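Probable TonB-dependent siderophore receptor PirA (Acinetobacter baumannii, PDB 5FR8) probably takes part in the first step of iron uptake across the outer membrane by binding iron-chelating siderophores, possibly including ferric enterobactin. Local coordinates at residues Ser345-Ala356 with Thr369-Lys380; Asp390-Leu400 with Thr549-Ala557. One frame throughout, in Å; residues are numbered along the deposited sequence.

Contact 1: Ser345-Ala356 with Thr369-Lys380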
loop_
_atom_site.group_PDB
_atom_site.type_symbol
_atom_site.label_atom_id
_atom_site.label_comp_id
_atom_site.label_asym_id
_atom_site.label_seq_id
_atom_site.Cartn_x
_atom_site.Cartn_y
_atom_site.Cartn_z
ATOM N N SER A 345 4.910 -19.818 -0.913
ATOM C CA SER A 345 5.944 -19.028 -1.543
ATOM C C SER A 345 6.779 -18.387 -0.480
ATOM O O SER A 345 6.300 -18.081 0.608
ATOM C CB SER A 345 5.329 -18.001 -2.436
ATOM O OG SER A 345 5.170 -18.603 -3.701
ATOM N N ARG A 346 8.050 -18.201 -0.788
ATOM C CA ARG A 346 8.992 -17.774 0.234
ATOM C C ARG A 346 9.788 -16.560 -0.255
ATOM O O ARG A 346 10.461 -16.648 -1.266
ATOM C CB ARG A 346 9.910 -18.955 0.624
ATOM C CG ARG A 346 10.760 -18.677 1.862
ATOM C CD ARG A 346 11.824 -19.724 2.211
ATOM N NE ARG A 346 12.509 -20.290 1.047
ATOM C CZ ARG A 346 13.414 -19.652 0.295
ATOM N NH1 ARG A 346 13.796 -18.397 0.547
ATOM N NH2 ARG A 346 13.943 -20.284 -0.743
ATOM N N LEU A 347 9.706 -15.436 0.458
ATOM C CA LEU A 347 10.434 -14.220 0.071
ATOM C C LEU A 347 11.333 -13.700 1.179
ATOM O O LEU A 347 10.875 -13.303 2.256
ATOM C CB LEU A 347 9.479 -13.107 -0.286
ATOM C CG LEU A 347 10.098 -11.757 -0.704
ATOM C CD1 LEU A 347 11.046 -11.897 -1.882
ATOM C CD2 LEU A 347 8.986 -10.795 -1.035
ATOM N N GLU A 348 12.623 -13.697 0.898
ATOM C CA GLU A 348 13.598 -13.251 1.855
ATOM C C GLU A 348 14.198 -11.975 1.328
ATOM O O GLU A 348 14.563 -11.894 0.137
ATOM C CB GLU A 348 14.723 -14.257 2.028
ATOM C CG GLU A 348 14.310 -15.560 2.623
ATOM C CD GLU A 348 15.471 -16.545 2.698
ATOM O OE1 GLU A 348 16.444 -16.268 3.423
ATOM O OE2 GLU A 348 15.392 -17.595 2.025
ATOM N N THR A 349 14.322 -11.006 2.229
ATOM C CA THR A 349 14.987 -9.779 1.935
ATOM C C THR A 349 16.096 -9.498 2.981
ATOM O O THR A 349 15.879 -9.519 4.200
ATOM C CB THR A 349 13.980 -8.638 1.929
ATOM O OG1 THR A 349 12.965 -8.883 0.929
ATOM C CG2 THR A 349 14.682 -7.319 1.671
ATOM N N LEU A 350 17.293 -9.235 2.474
ATOM C CA LEU A 350 18.368 -8.749 3.311
ATOM C C LEU A 350 18.646 -7.323 2.872
ATOM O O LEU A 350 18.707 -7.046 1.673
ATOM C CB LEU A 350 19.604 -9.651 3.174
ATOM C CG LEU A 350 20.850 -9.254 3.967
ATOM C CD1 LEU A 350 20.601 -9.217 5.474
ATOM C CD2 LEU A 350 21.994 -10.195 3.640
ATOM N N ARG A 351 18.773 -6.407 3.823
ATOM C CA ARG A 351 18.990 -5.014 3.458
ATOM C C ARG A 351 19.971 -4.322 4.391
ATOM O O ARG A 351 19.925 -4.501 5.613
ATOM C CB ARG A 351 17.670 -4.254 3.452
ATOM C CG ARG A 351 17.820 -2.756 3.185
ATOM C CD ARG A 351 16.522 -2.015 3.445
ATOM N NE ARG A 351 15.451 -2.614 2.647
ATOM C CZ ARG A 351 15.007 -2.126 1.490
ATOM N NH1 ARG A 351 15.524 -1.009 0.984
ATOM N NH2 ARG A 351 14.035 -2.754 0.846
ATOM N N PHE A 352 20.854 -3.522 3.820
ATOM C CA PHE A 352 21.799 -2.779 4.624
ATOM C C PHE A 352 21.710 -1.319 4.285
ATOM O O PHE A 352 21.510 -0.952 3.128
ATOM C CB PHE A 352 23.240 -3.243 4.363
ATOM C CG PHE A 352 23.517 -4.654 4.791
ATOM C CD1 PHE A 352 23.454 -5.013 6.130
ATOM C CD2 PHE A 352 23.857 -5.618 3.853
ATOM C CE1 PHE A 352 23.723 -6.314 6.524
ATOM C CE2 PHE A 352 24.123 -6.912 4.241
ATOM C CZ PHE A 352 24.057 -7.265 5.576
ATOM N N ASN A 353 21.898 -0.479 5.291
ATOM C CA ASN A 353 21.910 0.943 5.066
ATOM C C ASN A 353 22.914 1.669 5.963
ATOM O O ASN A 353 22.899 1.522 7.185
ATOM C CB ASN A 353 20.510 1.485 5.283
ATOM C CG ASN A 353 20.222 2.667 4.394
ATOM O OD1 ASN A 353 19.447 2.543 3.433
ATOM N ND2 ASN A 353 20.875 3.823 4.676
ATOM N N GLY A 354 23.788 2.459 5.356
ATOM C CA GLY A 354 24.715 3.293 6.126
ATOM C C GLY A 354 24.518 4.755 5.782
ATOM O O GLY A 354 24.234 5.078 4.637
ATOM N N GLU A 355 24.691 5.651 6.741
ATOM C CA GLU A 355 24.363 7.047 6.480
ATOM C C GLU A 355 24.976 8.006 7.453
ATOM O O GLU A 355 24.940 7.766 8.644
ATOM C CB GLU A 355 22.852 7.195 6.561
ATOM C CG GLU A 355 22.366 8.498 7.154
ATOM C CD GLU A 355 20.935 8.815 6.746
ATOM O OE1 GLU A 355 20.280 7.959 6.102
ATOM O OE2 GLU A 355 20.471 9.929 7.063
ATOM N N ALA A 356 25.495 9.117 6.958
ATOM C CA ALA A 356 26.045 10.173 7.828
ATOM C C ALA A 356 25.497 11.614 7.558
ATOM O O ALA A 356 25.285 12.004 6.405
ATOM C CB ALA A 356 27.540 10.181 7.694
ATOM N N THR A 369 23.896 15.353 4.098
ATOM C CA THR A 369 23.645 13.918 4.272
ATOM C C THR A 369 24.322 13.114 3.144
ATOM O O THR A 369 24.259 13.495 1.977
ATOM C CB THR A 369 22.137 13.610 4.317
ATOM O OG1 THR A 369 21.595 14.101 5.548
ATOM C CG2 THR A 369 21.883 12.132 4.241
ATOM N N VAL A 370 24.988 12.016 3.496
ATOM C CA VAL A 370 25.538 11.117 2.484
ATOM C C VAL A 370 25.290 9.672 2.903
ATOM O O VAL A 370 25.469 9.331 4.068
ATOM C CB VAL A 370 27.023 11.394 2.265
ATOM C CG1 VAL A 370 27.755 11.359 3.594
ATOM C CG2 VAL A 370 27.598 10.401 1.271
ATOM N N GLY A 371 24.847 8.829 1.970
ATOM C CA GLY A 371 24.343 7.499 2.336
ATOM C C GLY A 371 24.544 6.364 1.340
ATOM O O GLY A 371 24.705 6.602 0.142
ATOM N N THR A 372 24.533 5.128 1.853
ATOM C CA THR A 372 24.602 3.923 1.034
ATOM C C THR A 372 23.487 2.995 1.407
ATOM O O THR A 372 23.087 2.936 2.573
ATOM C CB THR A 372 25.895 3.132 1.279
ATOM O OG1 THR A 372 27.014 3.917 0.883
ATOM C CG2 THR A 372 25.895 1.835 0.468
ATOM N N GLU A 373 23.008 2.247 0.419
ATOM C CA GLU A 373 21.961 1.258 0.631
ATOM C C GLU A 373 22.234 0.019 -0.230
ATOM O O GLU A 373 22.632 0.140 -1.391
ATOM C CB GLU A 373 20.592 1.857 0.286
ATOM C CG GLU A 373 19.409 1.007 0.722
ATOM C CD GLU A 373 18.067 1.711 0.497
ATOM O OE1 GLU A 373 17.963 2.965 0.689
ATOM O OE2 GLU A 373 17.113 0.994 0.129
ATOM N N TRP A 374 22.046 -1.161 0.360
ATOM C CA TRP A 374 22.154 -2.425 -0.358
ATOM C C TRP A 374 20.966 -3.265 0.011
ATOM O O TRP A 374 20.677 -3.437 1.208
ATOM C CB TRP A 374 23.411 -3.211 0.037
ATOM C CG TRP A 374 23.362 -4.660 -0.390
ATOM C CD1 TRP A 374 22.853 -5.721 0.317
ATOM C CD2 TRP A 374 23.832 -5.200 -1.630
ATOM N NE1 TRP A 374 22.979 -6.889 -0.412
ATOM C CE2 TRP A 374 23.575 -6.594 -1.609
ATOM C CE3 TRP A 374 24.451 -4.642 -2.761
ATOM C CZ2 TRP A 374 23.907 -7.426 -2.672
ATOM C CZ3 TRP A 374 24.795 -5.476 -3.819
ATOM C CH2 TRP A 374 24.520 -6.844 -3.770
ATOM N N VAL A 375 20.293 -3.796 -1.003
ATOM C CA VAL A 375 19.189 -4.716 -0.757
ATOM C C VAL A 375 19.218 -5.911 -1.715
ATOM O O VAL A 375 19.337 -5.736 -2.929
ATOM C CB VAL A 375 17.819 -3.998 -0.825
ATOM C CG1 VAL A 375 17.549 -3.437 -2.207
ATOM C CG2 VAL A 375 16.712 -4.969 -0.460
ATOM N N GLU A 376 19.110 -7.119 -1.163
ATOM C CA GLU A 376 18.956 -8.308 -1.981
ATOM C C GLU A 376 17.667 -9.026 -1.615
ATOM O O GLU A 376 17.350 -9.198 -0.432
ATOM C CB GLU A 376 20.140 -9.230 -1.794
ATOM C CG GLU A 376 20.100 -10.519 -2.609
ATOM C CD GLU A 376 21.377 -11.346 -2.437
ATOM O OE1 GLU A 376 22.454 -10.722 -2.282
ATOM O OE2 GLU A 376 21.319 -12.608 -2.447
ATOM N N ASP A 377 16.942 -9.452 -2.646
ATOM C CA ASP A 377 15.739 -10.265 -2.480
ATOM C C ASP A 377 15.921 -11.678 -3.065
ATOM O O ASP A 377 16.411 -11.811 -4.199
ATOM C CB ASP A 377 14.556 -9.613 -3.196
ATOM C CG ASP A 377 14.066 -8.360 -2.509
ATOM O OD1 ASP A 377 14.118 -8.289 -1.275
ATOM O OD2 ASP A 377 13.609 -7.444 -3.207
ATOM N N ARG A 378 15.534 -12.719 -2.302
ATOM C CA ARG A 378 15.400 -14.084 -2.873
ATOM C C ARG A 378 13.972 -14.597 -2.765
ATOM O O ARG A 378 13.329 -14.487 -1.726
ATOM C CB ARG A 378 16.351 -15.068 -2.216
ATOM C CG ARG A 378 17.792 -14.614 -2.258
ATOM C CD ARG A 378 18.682 -15.731 -2.755
ATOM N NE ARG A 378 19.960 -15.710 -2.069
ATOM C CZ ARG A 378 20.122 -16.099 -0.810
ATOM N NH1 ARG A 378 19.081 -16.529 -0.100
ATOM N NH2 ARG A 378 21.325 -16.055 -0.258
ATOM N N PHE A 379 13.474 -15.160 -3.854
ATOM C CA PHE A 379 12.077 -15.558 -3.928
ATOM C C PHE A 379 11.967 -16.962 -4.497
ATOM O O PHE A 379 12.528 -17.252 -5.532
ATOM C CB PHE A 379 11.350 -14.569 -4.832
ATOM C CG PHE A 379 9.847 -14.700 -4.824
ATOM C CD1 PHE A 379 9.142 -14.731 -3.629
ATOM C CD2 PHE A 379 9.137 -14.720 -6.019
ATOM C CE1 PHE A 379 7.761 -14.810 -3.623
ATOM C CE2 PHE A 379 7.755 -14.822 -6.015
ATOM C CZ PHE A 379 7.064 -14.872 -4.814
ATOM N N LYS A 380 11.271 -17.835 -3.792
ATOM C CA LYS A 380 10.872 -19.154 -4.322
ATOM C C LYS A 380 9.355 -19.107 -4.586
ATOM O O LYS A 380 8.572 -18.730 -3.680
ATOM C CB LYS A 380 11.264 -20.286 -3.339
ATOM C CG LYS A 380 11.363 -21.696 -3.941
ATOM C CD LYS A 380 11.450 -22.856 -2.924
ATOM C CE LYS A 380 12.172 -24.121 -3.460
ATOM N NZ LYS A 380 12.885 -24.936 -2.403
#

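Contact 2: Asp390-Leu400 with Thr549-Ala557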
loop_
_atom_site.group_PDB
_atom_site.type_symbol
_atom_site.label_atom_id
_atom_site.label_comp_id
_atom_site.label_asym_id
_atom_site.label_seq_id
_atom_site.Cartn_x
_atom_site.Cartn_y
_atom_site.Cartn_z
ATOM N N ASP A 390 4.615 -29.358 -20.917
ATOM C CA ASP A 390 3.926 -30.485 -21.482
ATOM C C ASP A 390 4.856 -31.692 -21.485
ATOM O O ASP A 390 6.075 -31.539 -21.605
ATOM C CB ASP A 390 3.502 -30.128 -22.894
ATOM C CG ASP A 390 2.753 -31.232 -23.553
ATOM O OD1 ASP A 390 1.591 -31.455 -23.160
ATOM O OD2 ASP A 390 3.318 -31.864 -24.468
ATOM N N SER A 391 4.287 -32.886 -21.357
ATOM C CA SER A 391 5.086 -34.114 -21.262
ATOM C C SER A 391 5.863 -34.447 -22.545
ATOM O O SER A 391 6.782 -35.266 -22.515
ATOM C CB SER A 391 4.200 -35.301 -20.884
ATOM O OG SER A 391 3.215 -35.544 -21.882
ATOM N N SER A 392 5.488 -33.826 -23.663
ATOM C CA SER A 392 6.224 -33.974 -24.913
ATOM C C SER A 392 7.580 -33.272 -24.831
ATOM O O SER A 392 8.448 -33.484 -25.678
ATOM C CB SER A 392 5.438 -33.355 -26.064
ATOM O OG SER A 392 5.502 -31.932 -26.017
ATOM N N GLY A 393 7.745 -32.414 -23.826
ATOM C CA GLY A 393 8.945 -31.602 -23.703
ATOM C C GLY A 393 8.916 -30.423 -24.660
ATOM O O GLY A 393 9.923 -29.744 -24.833
ATOM N N SER A 394 7.759 -30.169 -25.269
ATOM C CA SER A 394 7.623 -29.107 -26.275
ATOM C C SER A 394 6.422 -28.169 -26.023
ATOM O O SER A 394 5.835 -27.620 -26.964
ATOM C CB SER A 394 7.518 -29.731 -27.671
ATOM O OG SER A 394 8.674 -30.482 -27.956
ATOM N N GLY A 395 6.054 -27.988 -24.761
ATOM C CA GLY A 395 5.038 -27.003 -24.419
ATOM C C GLY A 395 5.608 -25.619 -24.676
ATOM O O GLY A 395 6.811 -25.481 -24.911
ATOM N N TYR A 396 4.762 -24.594 -24.645
ATOM C CA TYR A 396 5.239 -23.264 -24.986
ATOM C C TYR A 396 6.310 -22.804 -23.999
ATOM O O TYR A 396 7.261 -22.110 -24.372
ATOM C CB TYR A 396 4.095 -22.251 -25.146
ATOM C CG TYR A 396 3.114 -22.097 -23.993
ATOM C CD1 TYR A 396 3.439 -21.346 -22.873
ATOM C CD2 TYR A 396 1.836 -22.659 -24.057
ATOM C CE1 TYR A 396 2.540 -21.182 -21.840
ATOM C CE2 TYR A 396 0.938 -22.517 -23.021
ATOM C CZ TYR A 396 1.296 -21.775 -21.913
ATOM O OH TYR A 396 0.398 -21.606 -20.875
ATOM N N GLY A 397 6.180 -23.238 -22.752
ATOM C CA GLY A 397 7.153 -22.896 -21.709
ATOM C C GLY A 397 8.421 -23.740 -21.701
ATOM O O GLY A 397 9.449 -23.343 -21.160
ATOM N N ASP A 398 8.341 -24.929 -22.264
ATOM C CA ASP A 398 9.522 -25.753 -22.382
ATOM C C ASP A 398 10.500 -25.085 -23.328
ATOM O O ASP A 398 11.707 -25.291 -23.229
ATOM C CB ASP A 398 9.153 -27.159 -22.868
ATOM C CG ASP A 398 8.389 -27.946 -21.815
ATOM O OD1 ASP A 398 8.673 -27.748 -20.605
ATOM O OD2 ASP A 398 7.506 -28.753 -22.202
ATOM N N GLN A 399 9.984 -24.265 -24.238
ATOM C CA GLN A 399 10.841 -23.637 -25.244
ATOM C C GLN A 399 11.282 -22.245 -24.802
ATOM O O GLN A 399 12.458 -21.888 -24.917
ATOM C CB GLN A 399 10.118 -23.559 -26.588
ATOM C CG GLN A 399 9.750 -24.916 -27.138
ATOM C CD GLN A 399 8.861 -24.807 -28.346
ATOM O OE1 GLN A 399 9.258 -24.233 -29.359
ATOM N NE2 GLN A 399 7.660 -25.363 -28.258
ATOM N N LEU A 400 10.327 -21.465 -24.301
ATOM C CA LEU A 400 10.586 -20.097 -23.892
ATOM C C LEU A 400 11.317 -19.978 -22.538
ATOM O O LEU A 400 12.096 -19.046 -22.346
ATOM C CB LEU A 400 9.276 -19.304 -23.837
ATOM C CG LEU A 400 8.474 -19.128 -25.130
ATOM C CD1 LEU A 400 7.399 -18.068 -24.924
ATOM C CD2 LEU A 400 9.359 -18.763 -26.314
ATOM N N THR A 549 6.797 -15.515 -32.178
ATOM C CA THR A 549 5.802 -16.565 -32.060
ATOM C C THR A 549 6.441 -17.908 -31.687
ATOM O O THR A 549 7.634 -18.094 -31.906
ATOM C CB THR A 549 5.028 -16.673 -33.370
ATOM O OG1 THR A 549 3.981 -17.630 -33.220
ATOM C CG2 THR A 549 5.944 -17.084 -34.514
ATOM N N VAL A 550 5.659 -18.826 -31.104
ATOM C CA VAL A 550 6.164 -20.168 -30.731
ATOM C C VAL A 550 5.097 -21.246 -30.876
ATOM O O VAL A 550 3.919 -20.983 -30.623
ATOM C CB VAL A 550 6.671 -20.217 -29.267
ATOM C CG1 VAL A 550 5.541 -19.973 -28.274
ATOM C CG2 VAL A 550 7.338 -21.553 -28.971
ATOM N N ASP A 551 5.518 -22.459 -31.254
ATOM C CA ASP A 551 4.608 -23.607 -31.410
ATOM C C ASP A 551 4.645 -24.533 -30.214
ATOM O O ASP A 551 5.676 -25.126 -29.908
ATOM C CB ASP A 551 4.947 -24.414 -32.658
ATOM C CG ASP A 551 4.308 -23.851 -33.897
ATOM O OD1 ASP A 551 3.117 -23.452 -33.831
ATOM O OD2 ASP A 551 5.008 -23.804 -34.933
ATOM N N GLY A 552 3.497 -24.671 -29.561
ATOM C CA GLY A 552 3.406 -25.370 -28.293
ATOM C C GLY A 552 2.550 -26.617 -28.380
ATOM O O GLY A 552 1.372 -26.580 -28.735
ATOM N N SER A 553 3.151 -27.737 -28.030
ATOM C CA SER A 553 2.436 -28.985 -28.053
ATOM C C SER A 553 1.669 -29.154 -26.752
ATOM O O SER A 553 2.161 -28.815 -25.675
ATOM C CB SER A 553 3.406 -30.135 -28.273
ATOM O OG SER A 553 4.197 -29.855 -29.413
ATOM N N SER A 554 0.451 -29.668 -26.881
ATOM C CA SER A 554 -0.410 -29.971 -25.754
ATOM C C SER A 554 -0.952 -31.417 -25.885
ATOM O O SER A 554 -1.909 -31.688 -26.630
ATOM C CB SER A 554 -1.552 -28.966 -25.734
ATOM O OG SER A 554 -2.206 -28.984 -24.487
ATOM N N THR A 555 -0.327 -32.342 -25.165
ATOM C CA THR A 555 -0.713 -33.741 -25.247
ATOM C C THR A 555 -1.944 -34.056 -24.393
ATOM O O THR A 555 -2.092 -33.580 -23.269
ATOM C CB THR A 555 0.449 -34.676 -24.847
ATOM O OG1 THR A 555 0.864 -34.385 -23.508
ATOM C CG2 THR A 555 1.641 -34.501 -25.781
ATOM N N ASN A 556 -2.827 -34.863 -24.962
ATOM C CA ASN A 556 -4.002 -35.347 -24.273
ATOM C C ASN A 556 -3.556 -36.278 -23.141
ATOM O O ASN A 556 -2.816 -37.249 -23.382
ATOM C CB ASN A 556 -4.878 -36.094 -25.282
ATOM C CG ASN A 556 -6.182 -36.579 -24.695
ATOM O OD1 ASN A 556 -6.200 -37.286 -23.685
ATOM N ND2 ASN A 556 -7.288 -36.216 -25.333
ATOM N N ALA A 557 -4.005 -35.984 -21.918
ATOM C CA ALA A 557 -3.595 -36.742 -20.730
ATOM C C ALA A 557 -3.813 -38.253 -20.880
ATOM O O ALA A 557 -2.948 -39.056 -20.513
ATOM C CB ALA A 557 -4.327 -36.224 -19.501
#

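Contact 1: Ser345-Ala356 with Thr369-Lys380
Arg-351 and Glu-373 form a salt bridge across two neighbouring antiparallel strands of the TonB-dependent receptor beta-barrel, the arms of the hairpin formed by strands 343-361 and 365-380. Paired backbone bonds join the strands from Arg-346 with Lys-380 to Ala-356 with Val-370.

The side chain of Arg-351 runs alongside that of Val-375 on one face of the hairpin. Its CB packs beside Trp-374 O, and CG approaches the same oxygen, at 3.5 Å. The chain then turns about its CG-CD bond (chi3 -55°), which brings the guanidinium over Val-375; CG2 of Val-375 lies over one face, 3.7 Å from Arg-351 NH2. At the edge of the group, Arg-351 NH1 meets Glu-373 OE2 at 2.7 Å. The guanidinium and carboxylate planes are turned 57° apart, so the two groups do not lie flat in a common plane. The other carboxylate oxygen, Glu-373 OE1, has a salt bridge to Arg-434, so each oxygen has an arginine partner.

Leu-347, Thr-349 and Phe-379 share this face. Asn-105 and Asn-108 of the plug meet Thr-349 and Leu-347, consistent with this face being turned to the barrel interior. Here Leu-347 CB packs against Phe-379 CD1 at 3.7 Å.

On the other face, Leu-350, Phe-352, Trp-374, Ala-356 and Val-370 form an apolar part consistent with a lipid-facing surface; charged residues take over toward Arg-346 and Lys-380. The Phe-352 ring and the five-membered ring of Trp-374 are inclined by only 29°, but their centroids are 6.0 Å apart, and they meet chiefly at Phe-352 CD2 and Trp-374 CD1.

On the plug-facing side, Thr-349 OG1 donates to Asp-377 OD1 at 2.6 Å, meeting the carboxylate on its anti side, while Asn-105 ND2 also bonds to this hydroxyl.

Contact 2: Asp390-Leu400 with Thr549-Ala557
An Asx turn at Asp-390, within a type I beta turn running to Gly-393, offers its carboxylate to Thr-555 where two long loops of the receptor barrel meet. One loop joins strands 365-380 and 407-422 and carries the short helix 396-400; the other, between strands 525-541 and 564-591, carries strand 548-553, which pairs antiparallel with 564-591.

The two oxygens of Asp-390 divide the work. OD2 holds its own turn together, accepting from Ser-392 N above the carboxylate plane and from Ser-392 OG on its anti lone pair. OD1 reaches across and accepts from Thr-555 N at 2.9 Å, on the syn side, in a nearly straight bond (169°). Thr-555 OG1 is hydrogen-bonded to Ser-391 OG at 3.1 Å, and either hydroxyl could be the donor. A second shell steadies this loop: Asp-398 OD2 accepts from the backbone N of both Asp-390 and Gly-395, the helix N-cap, the two donors arriving from the same face of its carboxylate.

Further along, Ser-553 N bonds to Ser-394 O at 2.9 Å, while Ser-553 OG has its partner outside the contact in Asn-564. Val-550 points toward the helix and packs into an apolar patch: its CG1 lies 4.1 Å from Tyr-396 CB, and its CB 4.2 Å from Leu-400 CD2. The ring of Tyr-396 leads away from the strand and meets Trp-567 edge-to-face.

With CG anti to its carbonyl carbon (chi1 -61°) and an extended chain beyond, Gln-399 reaches the strand with both ends of its amide: OE1 lies against the Val-550 CG2 methyl at 3.3 Å, and NE2 donates to Asp-551 O at 2.6 Å, tilted 30° from the carbonyl plane.

How the contacts relate
Contact 1 belongs to the barrel wall, contact 2 to the loops beyond its rim. Their centres lie about 38 Å apart and their nearest atoms about 17 Å, so they do not touch. The chain nevertheless connects them: strand 365-380 of contact 1 leads directly into the loop with helix 396-400 of contact 2. Whereas contact 1 joins neighbouring strands through backbone ladders, contact 2 brings together residues separated by 148 others and relies heavily on side-chain bonds. The centre of contact 1 is about 19 Å from the chain centre; that of contact 2 is about 38 Å from it, in long loops that in TonB-dependent receptors are extracellular.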